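Local structure of BB_2cx5_001 (3RI0) at residues Leu2-Ala6 against Lys22-Leu26; Ala42-Val48 against Tyr122-Ala128; Ala52-Lys57 against Gly80-Leu86; Ala59-Ser65 against Leu111-Asp116. The protein probably serves as a designed epitope scaffold for presenting a grafted linear HIV epitope to antibodies, built on an aminoacyl-tRNA editing domain fold from Thermus thermophilus. The protein carries 6 engineered substitutions. All blocks are in the same frame, centred on the assembly; numbering follows the deposited sequence.

Interaction 1: Leu2-Ala6 against Lys22-Leu26; sequences LSPSA and KVVEL
Leu2-Ala6 runs from an extended N-terminal residue into the first turn of a helix: Ser3 (phi/psi -60/160) is the last residue before it, and Pro4, Ser5 and Ala6 have helical angles. Facing this turn, Lys22-Leu26 is extended, with a short strand through Val24 and Glu25. The backbones stay well apart, the CA atoms of Leu2 and Glu25 at 6.7 Å and those of Ala6 and Val23 at 6.2 Å, so side chains make the contact. Val23 and Glu25 both point toward the helix start, while Val24 between them points away.

Ser3 illustrates the general principle of the N-cap. With chi1 at p, its OG accepts from Ala6 N at 3.2 Å, replacing one bond that the first turn cannot make for itself. The main link to the strand is that same Ser3 OG, which donates to Glu25 OE2 at 3.0 Å. Ser3 N also donates to the carboxylate, weakly to Glu25 OE2 at 3.4 Å and to Glu25 OE1 at 2.8 Å, though the position of OE1 is less certain. Beside this polar pair, Ala6 CB rests on Val23 CG1 at 3.6 Å, Val23 having chi1 at t.

Helix 4-15 thereby packs against the edge of the sheet: Val23 N bonds to Gln10 OE1 further along the helix, and strand 23-25 pairs antiparallel with strand 134-138 through Val24 and Leu135.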
loop_
_atom_site.group_PDB
_atom_site.type_symbol
_atom_site.label_atom_id
_atom_site.label_comp_id
_atom_site.label_asym_id
_atom_site.label_seq_id
_atom_site.Cartn_x
_atom_site.Cartn_y
_atom_site.Cartn_z
ATOM N N LEU A 2 -17.604 -9.924 -6.219
ATOM C CA LEU A 2 -16.409 -9.055 -5.940
ATOM C C LEU A 2 -16.715 -7.559 -6.150
ATOM O O LEU A 2 -17.252 -7.162 -7.182
ATOM C CB LEU A 2 -15.234 -9.490 -6.823
ATOM C CG LEU A 2 -13.961 -10.009 -6.133
ATOM C CD1 LEU A 2 -14.298 -11.095 -5.109
ATOM C CD2 LEU A 2 -13.015 -10.561 -7.185
ATOM N N SER A 3 -16.354 -6.742 -5.164
ATOM C CA SER A 3 -16.605 -5.300 -5.194
ATOM C C SER A 3 -15.970 -4.539 -6.359
ATOM O O SER A 3 -15.015 -5.004 -6.977
ATOM C CB SER A 3 -16.150 -4.662 -3.872
ATOM O OG SER A 3 -14.737 -4.507 -3.821
ATOM N N PRO A 4 -16.499 -3.340 -6.665
ATOM C CA PRO A 4 -15.959 -2.533 -7.761
ATOM C C PRO A 4 -14.487 -2.248 -7.512
ATOM O O PRO A 4 -13.673 -2.293 -8.429
ATOM C CB PRO A 4 -16.798 -1.260 -7.705
ATOM C CG PRO A 4 -18.101 -1.736 -7.144
ATOM C CD PRO A 4 -17.662 -2.673 -6.048
ATOM N N SER A 5 -14.154 -1.963 -6.258
ATOM C CA SER A 5 -12.773 -1.671 -5.890
ATOM C C SER A 5 -11.873 -2.859 -6.204
ATOM O O SER A 5 -10.856 -2.715 -6.877
ATOM C CB SER A 5 -12.677 -1.327 -4.401
ATOM O OG SER A 5 -13.515 -0.219 -4.073
ATOM N N ALA A 6 -12.248 -4.037 -5.719
ATOM C CA ALA A 6 -11.450 -5.235 -5.967
ATOM C C ALA A 6 -11.246 -5.399 -7.462
ATOM O O ALA A 6 -10.125 -5.599 -7.926
ATOM C CB ALA A 6 -12.141 -6.461 -5.395
ATOM N N LYS A 22 -3.864 -12.365 -7.697
ATOM C CA LYS A 22 -5.321 -12.301 -7.591
ATOM C C LYS A 22 -5.837 -11.527 -6.389
ATOM O O LYS A 22 -5.401 -11.760 -5.257
ATOM C CB LYS A 22 -5.908 -13.717 -7.529
ATOM C CG LYS A 22 -5.347 -14.681 -8.572
ATOM C CD LYS A 22 -5.563 -14.156 -9.979
ATOM C CE LYS A 22 -5.137 -15.172 -11.021
ATOM N NZ LYS A 22 -5.352 -14.653 -12.411
ATOM N N VAL A 23 -6.777 -10.618 -6.643
ATOM C CA VAL A 23 -7.379 -9.843 -5.573
ATOM C C VAL A 23 -8.397 -10.750 -4.898
ATOM O O VAL A 23 -9.219 -11.387 -5.562
ATOM C CB VAL A 23 -8.088 -8.585 -6.094
ATOM C CG1 VAL A 23 -8.816 -7.896 -4.941
ATOM C CG2 VAL A 23 -7.078 -7.637 -6.693
ATOM N N VAL A 24 -8.323 -10.798 -3.573
ATOM C CA VAL A 24 -9.182 -11.638 -2.752
ATOM C C VAL A 24 -10.112 -10.810 -1.867
ATOM O O VAL A 24 -9.722 -9.763 -1.343
ATOM C CB VAL A 24 -8.289 -12.574 -1.895
ATOM C CG1 VAL A 24 -9.006 -13.010 -0.651
ATOM C CG2 VAL A 24 -7.863 -13.772 -2.733
ATOM N N GLU A 25 -11.343 -11.279 -1.698
ATOM C CA GLU A 25 -12.321 -10.544 -0.907
ATOM C C GLU A 25 -12.647 -11.242 0.404
ATOM O O GLU A 25 -13.072 -12.393 0.424
ATOM C CB GLU A 25 -13.598 -10.346 -1.721
ATOM C CG GLU A 25 -14.451 -9.186 -1.261
ATOM C CD GLU A 25 -14.859 -8.286 -2.411
ATOM O OE1 GLU A 25 -15.651 -8.741 -3.264
ATOM O OE2 GLU A 25 -14.382 -7.129 -2.471
ATOM N N LEU A 26 -12.443 -10.528 1.500
ATOM C CA LEU A 26 -12.695 -11.050 2.829
ATOM C C LEU A 26 -14.086 -10.675 3.339
ATOM O O LEU A 26 -14.728 -9.747 2.838
ATOM C CB LEU A 26 -11.627 -10.535 3.792
ATOM C CG LEU A 26 -10.175 -10.690 3.327
ATOM C CD1 LEU A 26 -9.250 -10.282 4.458
ATOM C CD2 LEU A 26 -9.895 -12.125 2.894
#

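Interaction 2: Ala42-Val48 against Tyr122-Ala128; sequences AEVGQIV and YPEVWAA
Residues 42-48 enter as loop, make one 3-10 turn at Val44-Gln46 and pass into the start of strand 47-54; residues 122-124 are loop and lead into strand 125-128. The two run parallel, with CA atoms 4.7 Å apart at Gln46 and Val125, and 4.9 Å at Ile47 and Trp126. Trp126 N donates to Gln46 O at 3.0 Å, and Val48 N to Trp126 O at 2.8 Å. A water bridges Val48 O (2.9 Å) and Ala128 N (3.0 Å).

The Tyr122 ring (chi1 m) fills the hollow beside the bare Gly45, with Gln46 CG over its face, 3.5 Å from the ring centroid, a CH-pi contact. Gly45 CA approaches Tyr122 OH to 3.3 Å, and a CB there would collide with that oxygen. The strand pair joins segments 74 residues apart in the mixed sheet of the aminoacyl-tRNA editing domain, and strand 125-128 also pairs antiparallel with strand 134-138.

Gln46 (chi1 m, chi2 t) reaches on past the ring: NE2 donates to Glu124 O at 3.0 Å, while OE1 accepts from Glu43 N at 2.8 Å. On one face Ile47 CD1 meets Trp126 CB at 4.0 Å, and Ala42 CB approaches Trp126 CD1 at 3.8 Å. On the other, Val48 (chi1 t) is seated beside Val125 and Ala127, its CG2 3.7 Å from Val125 CB and its CB 4.2 Å from Ala127 CB.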
loop_
_atom_site.group_PDB
_atom_site.type_symbol
_atom_site.label_atom_id
_atom_site.label_comp_id
_atom_site.label_asym_id
_atom_site.label_seq_id
_atom_site.Cartn_x
_atom_site.Cartn_y
_atom_site.Cartn_z
ATOM N N ALA A 42 -1.763 -14.771 7.736
ATOM C CA ALA A 42 -0.474 -14.077 7.728
ATOM C C ALA A 42 -0.265 -13.324 9.036
ATOM O O ALA A 42 -1.188 -13.208 9.845
ATOM C CB ALA A 42 -0.419 -13.095 6.557
ATOM N N GLU A 43 0.955 -12.838 9.257
ATOM C CA GLU A 43 1.253 -12.041 10.448
ATOM C C GLU A 43 0.891 -10.619 10.065
ATOM O O GLU A 43 0.901 -10.272 8.880
ATOM C CB GLU A 43 2.736 -12.054 10.781
ATOM C CG GLU A 43 3.266 -13.323 11.383
ATOM C CD GLU A 43 4.774 -13.267 11.543
ATOM O OE1 GLU A 43 5.413 -14.341 11.513
ATOM O OE2 GLU A 43 5.318 -12.145 11.699
ATOM N N VAL A 44 0.594 -9.786 11.055
ATOM C CA VAL A 44 0.241 -8.412 10.763
ATOM C C VAL A 44 1.390 -7.661 10.082
ATOM O O VAL A 44 1.166 -6.732 9.317
ATOM C CB VAL A 44 -0.171 -7.657 12.034
ATOM C CG1 VAL A 44 1.057 -7.284 12.846
ATOM C CG2 VAL A 44 -0.967 -6.419 11.641
ATOM N N GLY A 45 2.621 -8.075 10.348
ATOM C CA GLY A 45 3.752 -7.411 9.722
ATOM C C GLY A 45 3.811 -7.624 8.218
ATOM O O GLY A 45 4.534 -6.915 7.508
ATOM N N GLN A 46 3.053 -8.602 7.731
ATOM C CA GLN A 46 3.022 -8.907 6.310
ATOM C C GLN A 46 2.036 -8.033 5.550
ATOM O O GLN A 46 2.080 -7.968 4.326
ATOM C CB GLN A 46 2.683 -10.387 6.081
ATOM C CG GLN A 46 3.828 -11.335 6.423
ATOM C CD GLN A 46 3.423 -12.799 6.304
ATOM O OE1 GLN A 46 2.645 -13.309 7.121
ATOM N NE2 GLN A 46 3.939 -13.480 5.280
ATOM N N ILE A 47 1.140 -7.366 6.267
ATOM C CA ILE A 47 0.180 -6.488 5.618
ATOM C C ILE A 47 0.892 -5.210 5.186
ATOM O O ILE A 47 1.669 -4.632 5.951
ATOM C CB ILE A 47 -0.984 -6.105 6.557
ATOM C CG1 ILE A 47 -1.740 -7.362 7.004
ATOM C CG2 ILE A 47 -1.933 -5.130 5.837
ATOM C CD1 ILE A 47 -2.388 -8.130 5.887
ATOM N N VAL A 48 0.617 -4.776 3.963
ATOM C CA VAL A 48 1.226 -3.580 3.424
ATOM C C VAL A 48 0.252 -2.412 3.441
ATOM O O VAL A 48 -0.814 -2.476 2.828
ATOM C CB VAL A 48 1.664 -3.793 1.963
ATOM C CG1 VAL A 48 2.472 -2.584 1.484
ATOM C CG2 VAL A 48 2.476 -5.091 1.839
ATOM N N TYR A 122 9.812 -11.008 4.479
ATOM C CA TYR A 122 8.940 -12.166 4.328
ATOM C C TYR A 122 8.978 -12.769 2.935
ATOM O O TYR A 122 9.447 -12.140 1.988
ATOM C CB TYR A 122 7.497 -11.789 4.653
ATOM C CG TYR A 122 7.295 -11.110 5.987
ATOM C CD1 TYR A 122 7.350 -9.722 6.097
ATOM C CD2 TYR A 122 7.016 -11.851 7.131
ATOM C CE1 TYR A 122 7.123 -9.088 7.314
ATOM C CE2 TYR A 122 6.788 -11.231 8.354
ATOM C CZ TYR A 122 6.839 -9.843 8.433
ATOM O OH TYR A 122 6.564 -9.205 9.620
ATOM N N PRO A 123 8.493 -14.016 2.803
ATOM C CA PRO A 123 8.454 -14.719 1.518
ATOM C C PRO A 123 7.337 -14.141 0.649
ATOM O O PRO A 123 7.334 -14.281 -0.573
ATOM C CB PRO A 123 8.210 -16.173 1.926
ATOM C CG PRO A 123 7.450 -16.044 3.202
ATOM C CD PRO A 123 8.193 -14.943 3.909
ATOM N N GLU A 124 6.376 -13.492 1.296
ATOM C CA GLU A 124 5.274 -12.856 0.587
ATOM C C GLU A 124 4.532 -11.918 1.526
ATOM O O GLU A 124 4.561 -12.104 2.740
ATOM C CB GLU A 124 4.298 -13.890 0.020
ATOM C CG GLU A 124 3.111 -14.150 0.915
ATOM C CD GLU A 124 3.162 -15.496 1.567
ATOM O OE1 GLU A 124 2.979 -16.506 0.847
ATOM O OE2 GLU A 124 3.390 -15.552 2.792
ATOM N N VAL A 125 3.871 -10.913 0.956
ATOM C CA VAL A 125 3.122 -9.929 1.734
ATOM C C VAL A 125 1.737 -9.734 1.114
ATOM O O VAL A 125 1.497 -10.135 -0.031
ATOM C CB VAL A 125 3.864 -8.560 1.771
ATOM C CG1 VAL A 125 5.127 -8.659 2.616
ATOM C CG2 VAL A 125 4.233 -8.132 0.369
ATOM N N TRP A 126 0.830 -9.128 1.878
ATOM C CA TRP A 126 -0.531 -8.869 1.413
ATOM C C TRP A 126 -0.835 -7.371 1.393
ATOM O O TRP A 126 -0.767 -6.694 2.431
ATOM C CB TRP A 126 -1.541 -9.588 2.306
ATOM C CG TRP A 126 -1.407 -11.082 2.287
ATOM C CD1 TRP A 126 -0.517 -11.844 2.998
ATOM C CD2 TRP A 126 -2.162 -11.995 1.489
ATOM N NE1 TRP A 126 -0.676 -13.172 2.690
ATOM C CE2 TRP A 126 -1.679 -13.295 1.764
ATOM C CE3 TRP A 126 -3.199 -11.842 0.559
ATOM C CZ2 TRP A 126 -2.206 -14.439 1.147
ATOM C CZ3 TRP A 126 -3.723 -12.973 -0.054
ATOM C CH2 TRP A 126 -3.222 -14.259 0.242
ATOM N N ALA A 127 -1.187 -6.864 0.214
ATOM C CA ALA A 127 -1.505 -5.454 0.032
ATOM C C ALA A 127 -3.004 -5.262 -0.100
ATOM O O ALA A 127 -3.731 -6.198 -0.428
ATOM C CB ALA A 127 -0.806 -4.917 -1.219
ATOM N N ALA A 128 -3.458 -4.037 0.132
ATOM C CA ALA A 128 -4.879 -3.713 0.061
ATOM C C ALA A 128 -5.447 -3.786 -1.368
ATOM O O ALA A 128 -4.783 -3.424 -2.336
ATOM C CB ALA A 128 -5.116 -2.333 0.652
HETATM O O HOH W 1 -1.982 -1.451 0.401
#

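Interaction 3: Ala52-Lys57 against Gly80-Leu86; sequences AYGGSK and GTDLLEL. Engineered in segment 52-57: Ala52 (natural residue Val), Tyr53 (natural residue Phe), Gly54 (natural residue Val), Ser56 (natural residue Glu).
This surface contact is a short antiparallel pairing at the end of strand 47-54, where the weakly bonded strand 84-85 joins the mixed sheet of the editing-domain fold. Its centre is one hydrogen-bonded pair, Gly54 and Leu84, with CA atoms 5.4 Å apart: Gly54 N donates to Leu84 O at 3.1 Å, and Leu84 N to Gly54 O at 2.9 Å. Ala52, Tyr53, Gly54 and Ser56 are engineered. Leu86 (chi1 m, chi2 t) lies over the bare backbone of Gly54, its CG 3.6 Å from Gly54 N. The Tyr53 ring (chi1 m) turns its edge to the Leu84 carbonyl, CD1 to O 3.7 Å. Gly80, just past helix 72-79, has positive phi (91°), which suits glycine. Water flanks the bonded pair: before it one molecule donates to Ala52 O (2.7 Å) and accepts from Leu86 N (2.9 Å); beyond it another accepts from Ser56 N at 3.1 Å and donates to Asp82 O at 2.5 Å.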
loop_
_atom_site.group_PDB
_atom_site.type_symbol
_atom_site.label_atom_id
_atom_site.label_comp_id
_atom_site.label_asym_id
_atom_site.label_seq_id
_atom_site.Cartn_x
_atom_site.Cartn_y
_atom_site.Cartn_z
ATOM N N ALA A 52 -0.161 7.725 1.635
ATOM C CA ALA A 52 0.146 8.843 0.751
ATOM C C ALA A 52 0.265 10.177 1.504
ATOM O O ALA A 52 -0.593 10.509 2.324
ATOM C CB ALA A 52 -0.914 8.946 -0.319
ATOM N N TYR A 53 1.325 10.931 1.218
ATOM C CA TYR A 53 1.564 12.225 1.858
ATOM C C TYR A 53 1.859 13.305 0.832
ATOM O O TYR A 53 2.267 13.020 -0.288
ATOM C CB TYR A 53 2.731 12.126 2.834
ATOM C CG TYR A 53 2.381 11.406 4.111
ATOM C CD1 TYR A 53 1.917 12.106 5.225
ATOM C CD2 TYR A 53 2.468 10.018 4.192
ATOM C CE1 TYR A 53 1.541 11.436 6.394
ATOM C CE2 TYR A 53 2.094 9.340 5.349
ATOM C CZ TYR A 53 1.633 10.057 6.445
ATOM O OH TYR A 53 1.272 9.397 7.595
ATOM N N GLY A 54 1.647 14.555 1.217
ATOM C CA GLY A 54 1.896 15.650 0.299
ATOM C C GLY A 54 3.058 16.536 0.691
ATOM O O GLY A 54 3.404 16.650 1.868
ATOM N N GLY A 55 3.664 17.170 -0.307
ATOM C CA GLY A 55 4.785 18.064 -0.068
ATOM C C GLY A 55 4.723 19.198 -1.071
ATOM O O GLY A 55 3.972 19.115 -2.047
ATOM N N SER A 56 5.496 20.255 -0.851
ATOM C CA SER A 56 5.471 21.369 -1.790
ATOM C C SER A 56 5.932 20.888 -3.163
ATOM O O SER A 56 5.505 21.417 -4.191
ATOM C CB SER A 56 6.349 22.533 -1.296
ATOM O OG SER A 56 7.711 22.177 -1.245
ATOM N N LYS A 57 6.796 19.877 -3.179
ATOM C CA LYS A 57 7.267 19.333 -4.448
ATOM C C LYS A 57 6.063 18.663 -5.113
ATOM O O LYS A 57 5.510 19.180 -6.085
ATOM C CB LYS A 57 8.382 18.306 -4.216
ATOM C CG LYS A 57 9.515 18.830 -3.343
ATOM C CD LYS A 57 10.797 18.030 -3.528
ATOM C CE LYS A 57 11.903 18.597 -2.657
ATOM N NZ LYS A 57 13.236 18.029 -2.994
ATOM N N GLY A 80 13.153 15.048 1.218
ATOM C CA GLY A 80 13.810 16.338 1.083
ATOM C C GLY A 80 12.908 17.548 1.259
ATOM O O GLY A 80 13.281 18.651 0.862
ATOM N N THR A 81 11.722 17.348 1.829
ATOM C CA THR A 81 10.786 18.445 2.050
ATOM C C THR A 81 9.830 18.042 3.157
ATOM O O THR A 81 9.700 16.859 3.456
ATOM C CB THR A 81 9.969 18.758 0.777
ATOM O OG1 THR A 81 9.430 20.081 0.871
ATOM C CG2 THR A 81 8.823 17.758 0.614
ATOM N N ASP A 82 9.163 19.014 3.767
ATOM C CA ASP A 82 8.234 18.687 4.830
ATOM C C ASP A 82 7.067 17.948 4.210
ATOM O O ASP A 82 6.686 18.215 3.073
ATOM C CB ASP A 82 7.734 19.940 5.550
ATOM C CG ASP A 82 7.671 19.749 7.054
ATOM O OD1 ASP A 82 7.429 18.607 7.501
ATOM O OD2 ASP A 82 7.855 20.741 7.795
ATOM N N LEU A 83 6.508 17.001 4.947
ATOM C CA LEU A 83 5.388 16.234 4.450
ATOM C C LEU A 83 4.197 16.395 5.354
ATOM O O LEU A 83 4.318 16.344 6.579
ATOM C CB LEU A 83 5.738 14.753 4.402
ATOM C CG LEU A 83 6.931 14.390 3.536
ATOM C CD1 LEU A 83 7.210 12.916 3.665
ATOM C CD2 LEU A 83 6.650 14.774 2.092
ATOM N N LEU A 84 3.036 16.610 4.761
ATOM C CA LEU A 84 1.874 16.679 5.595
ATOM C C LEU A 84 0.753 15.790 5.143
ATOM O O LEU A 84 0.649 15.374 3.983
ATOM C CB LEU A 84 1.385 18.113 5.784
ATOM C CG LEU A 84 1.705 18.521 7.235
ATOM C CD1 LEU A 84 1.227 19.939 7.512
ATOM C CD2 LEU A 84 1.057 17.519 8.205
ATOM N N GLU A 85 -0.060 15.478 6.131
ATOM C CA GLU A 85 -1.221 14.649 6.001
ATOM C C GLU A 85 -2.110 15.143 4.867
ATOM O O GLU A 85 -2.260 16.345 4.670
ATOM C CB GLU A 85 -1.957 14.698 7.327
ATOM C CG GLU A 85 -3.105 13.756 7.450
ATOM C CD GLU A 85 -3.097 13.095 8.795
ATOM O OE1 GLU A 85 -3.013 13.825 9.812
ATOM O OE2 GLU A 85 -3.160 11.848 8.840
ATOM N N LEU A 86 -2.672 14.208 4.116
ATOM C CA LEU A 86 -3.563 14.548 3.017
ATOM C C LEU A 86 -4.981 14.220 3.449
ATOM O O LEU A 86 -5.221 13.173 4.064
ATOM C CB LEU A 86 -3.216 13.744 1.765
ATOM C CG LEU A 86 -1.958 14.158 0.998
ATOM C CD1 LEU A 86 -1.736 13.197 -0.140
ATOM C CD2 LEU A 86 -2.102 15.591 0.477
HETATM O O HOH W 2 -2.000 11.420 4.421
HETATM O O HOH W 3 7.129 20.299 1.759
#

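Interaction 4: Ala59-Ser65 against Leu111-Asp116; sequences AYLFLVS and LPAYLD
Apolar side chains fill both faces of a parallel strand pair within the mixed sheet of the aminoacyl-tRNA editing domain. On one face Leu61 and Leu63 lie beside Ala113 and Leu115, with Leu61 CB 3.9 Å from Ala113 CB and Leu63 CD1 4.0 Å from Leu115 CD1; helix 140-147 packs on Leu63 and Leu115. On the other, Phe62 and Tyr114, both chi1 m, set their rings nearly parallel (19°) but slid apart, with centroids 5.3 Å apart and Phe62 CE2 3.7 Å from Tyr114 CD1. Helix 72-79 packs on both side chains, through Ala75 and Leu78.

Extended backbones carry this packing. Strands 59-65 and 113-116 come within 4.7 Å axis to axis, their directions 16° apart, in the register Leu61 with Ala113, Phe62 with Tyr114 and Leu63 with Leu115. The bonds follow the parallel pattern, in which one residue bonds to two across the gap: Leu61 N to Pro112 O, Tyr114 N to Leu61 O, Leu63 N to Tyr114 O and Asp116 N to Leu63 O, each 2.9 Å. At the N-terminal end Ala59 CB meets Leu111 CD2 at 3.6 Å.

Where the main-chain bonding stops, a carboxylate continues it. Asp116 (chi1 t) also bonds through OD1 to Asp118 N and through OD2 to Asn68, while Ser65 OG bonds to Gly45 O. Across the pair, Asp116 OD2 accepts from Ser65 N at 3.1 Å.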
loop_
_atom_site.group_PDB
_atom_site.type_symbol
_atom_site.label_atom_id
_atom_site.label_comp_id
_atom_site.label_asym_id
_atom_site.label_seq_id
_atom_site.Cartn_x
_atom_site.Cartn_y
_atom_site.Cartn_z
ATOM N N ALA A 59 3.350 14.727 -4.418
ATOM C CA ALA A 59 2.893 13.698 -3.482
ATOM C C ALA A 59 3.770 12.437 -3.546
ATOM O O ALA A 59 4.323 12.120 -4.598
ATOM C CB ALA A 59 1.460 13.342 -3.780
ATOM N N TYR A 60 3.904 11.731 -2.425
ATOM C CA TYR A 60 4.711 10.507 -2.404
ATOM C C TYR A 60 3.963 9.331 -1.777
ATOM O O TYR A 60 3.006 9.521 -1.012
ATOM C CB TYR A 60 6.019 10.720 -1.644
ATOM C CG TYR A 60 6.697 12.026 -1.947
ATOM C CD1 TYR A 60 6.251 13.212 -1.363
ATOM C CD2 TYR A 60 7.781 12.089 -2.825
ATOM C CE1 TYR A 60 6.861 14.425 -1.640
ATOM C CE2 TYR A 60 8.400 13.306 -3.112
ATOM C CZ TYR A 60 7.931 14.468 -2.511
ATOM O OH TYR A 60 8.537 15.671 -2.782
ATOM N N LEU A 61 4.436 8.121 -2.074
ATOM C CA LEU A 61 3.807 6.910 -1.572
ATOM C C LEU A 61 4.739 6.136 -0.637
ATOM O O LEU A 61 5.910 5.912 -0.954
ATOM C CB LEU A 61 3.411 6.014 -2.750
ATOM C CG LEU A 61 2.202 5.073 -2.664
ATOM C CD1 LEU A 61 2.618 3.728 -3.203
ATOM C CD2 LEU A 61 1.671 4.938 -1.246
ATOM N N PHE A 62 4.215 5.720 0.512
ATOM C CA PHE A 62 5.009 4.952 1.461
ATOM C C PHE A 62 4.331 3.634 1.811
ATOM O O PHE A 62 3.212 3.608 2.305
ATOM C CB PHE A 62 5.267 5.768 2.725
ATOM C CG PHE A 62 6.090 7.003 2.484
ATOM C CD1 PHE A 62 5.476 8.206 2.147
ATOM C CD2 PHE A 62 7.479 6.963 2.583
ATOM C CE1 PHE A 62 6.234 9.365 1.909
ATOM C CE2 PHE A 62 8.255 8.114 2.345
ATOM C CZ PHE A 62 7.624 9.316 2.012
ATOM N N LEU A 63 5.028 2.539 1.540
ATOM C CA LEU A 63 4.511 1.201 1.805
ATOM C C LEU A 63 5.128 0.746 3.134
ATOM O O LEU A 63 6.334 0.486 3.218
ATOM C CB LEU A 63 4.912 0.281 0.656
ATOM C CG LEU A 63 4.578 0.930 -0.689
ATOM C CD1 LEU A 63 5.164 0.119 -1.824
ATOM C CD2 LEU A 63 3.068 1.054 -0.837
ATOM N N VAL A 64 4.290 0.655 4.164
ATOM C CA VAL A 64 4.750 0.307 5.503
ATOM C C VAL A 64 4.243 -1.025 6.013
ATOM O O VAL A 64 3.098 -1.408 5.771
ATOM C CB VAL A 64 4.311 1.399 6.518
ATOM C CG1 VAL A 64 4.712 1.003 7.934
ATOM C CG2 VAL A 64 4.927 2.732 6.134
ATOM N N SER A 65 5.103 -1.736 6.730
ATOM C CA SER A 65 4.719 -3.010 7.309
ATOM C C SER A 65 3.528 -2.755 8.229
ATOM O O SER A 65 3.424 -1.697 8.845
ATOM C CB SER A 65 5.875 -3.599 8.114
ATOM O OG SER A 65 5.458 -4.757 8.818
ATOM N N LEU A 111 2.836 7.804 -8.309
ATOM C CA LEU A 111 3.591 8.465 -7.248
ATOM C C LEU A 111 4.958 7.847 -6.957
ATOM O O LEU A 111 5.124 6.617 -7.009
ATOM C CB LEU A 111 2.772 8.449 -5.939
ATOM C CG LEU A 111 1.347 9.029 -5.875
ATOM C CD1 LEU A 111 0.690 8.634 -4.549
ATOM C CD2 LEU A 111 1.377 10.541 -6.005
ATOM N N PRO A 112 5.962 8.697 -6.661
ATOM C CA PRO A 112 7.298 8.177 -6.345
ATOM C C PRO A 112 7.036 7.316 -5.103
ATOM O O PRO A 112 6.227 7.716 -4.265
ATOM C CB PRO A 112 8.091 9.429 -5.997
ATOM C CG PRO A 112 7.387 10.525 -6.776
ATOM C CD PRO A 112 5.928 10.168 -6.625
ATOM N N ALA A 113 7.686 6.157 -4.970
ATOM C CA ALA A 113 7.410 5.324 -3.807
ATOM C C ALA A 113 8.598 4.821 -2.998
ATOM O O ALA A 113 9.726 4.743 -3.490
ATOM C CB ALA A 113 6.547 4.145 -4.219
ATOM N N TYR A 114 8.314 4.472 -1.744
ATOM C CA TYR A 114 9.314 3.945 -0.824
ATOM C C TYR A 114 8.769 2.713 -0.115
ATOM O O TYR A 114 7.575 2.629 0.179
ATOM C CB TYR A 114 9.720 5.022 0.171
ATOM C CG TYR A 114 10.260 6.241 -0.535
ATOM C CD1 TYR A 114 9.398 7.191 -1.086
ATOM C CD2 TYR A 114 11.628 6.409 -0.716
ATOM C CE1 TYR A 114 9.889 8.284 -1.799
ATOM C CE2 TYR A 114 12.127 7.491 -1.429
ATOM C CZ TYR A 114 11.258 8.423 -1.970
ATOM O OH TYR A 114 11.761 9.496 -2.666
ATOM N N LEU A 115 9.648 1.754 0.161
ATOM C CA LEU A 115 9.246 0.502 0.792
ATOM C C LEU A 115 9.967 0.175 2.094
ATOM O O LEU A 115 11.185 -0.006 2.121
ATOM C CB LEU A 115 9.451 -0.652 -0.198
ATOM C CG LEU A 115 9.104 -2.080 0.246
ATOM C CD1 LEU A 115 7.760 -2.470 -0.306
ATOM C CD2 LEU A 115 10.142 -3.053 -0.274
ATOM N N ASP A 116 9.182 0.087 3.163
ATOM C CA ASP A 116 9.648 -0.254 4.509
ATOM C C ASP A 116 10.509 -1.501 4.380
ATOM O O ASP A 116 9.988 -2.568 4.050
ATOM C CB ASP A 116 8.426 -0.567 5.386
ATOM C CG ASP A 116 8.782 -0.972 6.815
ATOM O OD1 ASP A 116 9.922 -1.428 7.072
ATOM O OD2 ASP A 116 7.889 -0.843 7.685
#

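In the fold
Three of the four contacts are pairings within one mixed sheet, two of them made by strand 47-54. This strand serves interaction 2 near its start and interaction 3 near its end, their centres about 26 Å apart, while its hairpin partner 59-65 carries interaction 4; Tyr53 O lies 3.0 Å from Tyr60 N, a probable hairpin hydrogen bond. Gly45 O, 2.7 Å from Ser65 OG, probably bonds interaction 2 to 4, and Leu83 CD2 packs on Tyr60 CE1 at 3.8 Å between interactions 3 and 4. Interactions 3 and 4 lie within the loop closed by interaction 2. Interaction 1 stands apart, its centre about 30 Å from that of interaction 3, where the engineered residues of these segments gather.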